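Local coordinates for coclaurine N-methyltransferase (Coptis japonica, PDB 6GKV) that transfers a methyl group from S-adenosyl-L-methionine to the ring nitrogen of coclaurine and related tetrahydroisoquinolines in alkaloid biosynthesis, at the interface of chains A and B. Coordinates in Å, arbitrary orientation; residue numbers count along the deposited sequence, not the author numbering. Chains: chain A/B, Coclaurine N-methyltransferase.

The interface of chains A and B. Residues chain A 261, 277-279, 340, 343; chain B 44-45, 48.
The N-terminal turn of helix 44-58 of chain B lies against strands 272-279 and 342-350 of chain A, with the loop residues A:Glu340 and A:Ala261 at its borders. This patch, repeated by the two-fold axis, is part of the homodimer interface. A:Glu340 caps the start of the helix from the other subunit: its carboxylate oxygen OE1 accepts a hydrogen bond of 2.8 Å from the first backbone N of the helix, B:Tyr44 N. The donor comes from the syn side, 24° out of the carboxylate plane, and a bend at chi2 (-66°) turns the acid towards it. A negative group suits this place, since the positive end of the helix dipole would be expected to favour it. Replacing A:Glu340 by alanine removes the carboxylate, which is likely to leave B:Tyr44 N without this acceptor and weaken the hold on the helix start. Small, beta-branched A:Thr278 packs against the first turn and the start of the next: its methyl CG2 lies 3.9 Å from CG1 of branched B:Ile48, while its hydroxyl OG1 faces the backbone of B:Glu45, 3.3 Å from CA. Flexible A:Met343 crosses B:Tyr44 at about a right angle and brings both SD and CE to the tyrosine's CB. B:Glu45, its chain extended, lays its methylenes past the carbonyl oxygen of A:Thr278. The long, flat ring of B:Tyr44 reaches farther, to A:Ala261, whose short side chain places CB 4.1 Å from B:Tyr44 CE2.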
# COMPACT_ATOMS: atom_id res chain seq x y z
N ALA A 261 -3.94 -6.42 0.92
CA ALA A 261 -4.70 -5.38 1.59
C ALA A 261 -4.47 -4.02 0.91
O ALA A 261 -5.34 -3.17 0.93
CB ALA A 261 -4.36 -5.32 3.06
N TRP A 277 -9.21 0.84 6.07
CA TRP A 277 -9.14 0.07 7.29
C TRP A 277 -8.84 -1.35 6.88
O TRP A 277 -9.13 -1.73 5.75
CB TRP A 277 -10.45 0.09 8.06
CG TRP A 277 -11.07 1.41 8.34
CD1 TRP A 277 -11.07 2.07 9.54
CD2 TRP A 277 -11.84 2.22 7.45
NE1 TRP A 277 -11.77 3.25 9.44
CE2 TRP A 277 -12.26 3.38 8.14
CE3 TRP A 277 -12.22 2.10 6.09
CZ2 TRP A 277 -13.01 4.40 7.58
CZ3 TRP A 277 -12.98 3.12 5.51
CH2 TRP A 277 -13.37 4.25 6.26
N THR A 278 -8.26 -2.14 7.77
CA THR A 278 -8.42 -3.57 7.68
C THR A 278 -9.11 -4.06 8.95
O THR A 278 -9.46 -3.26 9.84
CB THR A 278 -7.11 -4.34 7.51
OG1 THR A 278 -6.31 -4.21 8.69
CG2 THR A 278 -6.35 -3.86 6.26
N LEU A 279 -9.27 -5.37 9.03
CA LEU A 279 -10.14 -6.02 10.00
C LEU A 279 -9.66 -7.47 10.17
O LEU A 279 -9.43 -8.17 9.18
CB LEU A 279 -11.57 -5.91 9.48
CG LEU A 279 -12.87 -6.44 10.05
CD1 LEU A 279 -13.91 -5.35 9.96
CD2 LEU A 279 -13.30 -7.60 9.20
N GLU A 340 -4.17 -12.87 11.43
CA GLU A 340 -3.25 -11.82 11.02
C GLU A 340 -2.53 -12.18 9.74
O GLU A 340 -1.42 -11.71 9.49
CB GLU A 340 -2.25 -11.54 12.16
CG GLU A 340 -2.90 -10.80 13.33
CD GLU A 340 -3.34 -9.38 12.92
OE1 GLU A 340 -2.56 -8.71 12.20
OE2 GLU A 340 -4.45 -8.93 13.30
N MET A 343 -7.45 -11.80 5.68
CA MET A 343 -8.33 -10.90 6.41
C MET A 343 -9.19 -10.05 5.48
O MET A 343 -9.25 -10.30 4.27
CB MET A 343 -7.50 -9.98 7.32
CG MET A 343 -6.31 -9.31 6.60
SD MET A 343 -5.27 -8.28 7.69
CE MET A 343 -4.16 -9.50 8.39
N TYR B 44 -2.74 -5.90 12.40
CA TYR B 44 -2.60 -5.19 11.13
C TYR B 44 -3.65 -4.08 11.00
O TYR B 44 -3.43 -3.09 10.31
CB TYR B 44 -2.69 -6.17 9.97
CG TYR B 44 -2.03 -5.61 8.73
CD1 TYR B 44 -0.65 -5.54 8.63
CD2 TYR B 44 -2.79 -5.16 7.66
CE1 TYR B 44 -0.04 -5.01 7.49
CE2 TYR B 44 -2.20 -4.66 6.53
CZ TYR B 44 -0.82 -4.59 6.44
OH TYR B 44 -0.24 -4.08 5.29
N GLU B 45 -4.77 -4.23 11.67
CA GLU B 45 -5.76 -3.18 11.73
C GLU B 45 -5.12 -1.89 12.30
O GLU B 45 -5.18 -0.83 11.65
CB GLU B 45 -6.96 -3.64 12.57
CG GLU B 45 -7.79 -2.51 13.11
CD GLU B 45 -9.05 -2.99 13.75
OE1 GLU B 45 -9.22 -4.22 13.84
OE2 GLU B 45 -9.87 -2.15 14.18
N ILE B 48 -2.40 -0.27 10.05
CA ILE B 48 -3.02 0.50 8.97
C ILE B 48 -3.60 1.81 9.49
O ILE B 48 -3.62 2.82 8.79
CB ILE B 48 -4.11 -0.32 8.25
CG1 ILE B 48 -3.48 -1.53 7.55
CG2 ILE B 48 -4.85 0.53 7.20
CD1 ILE B 48 -2.52 -1.13 6.42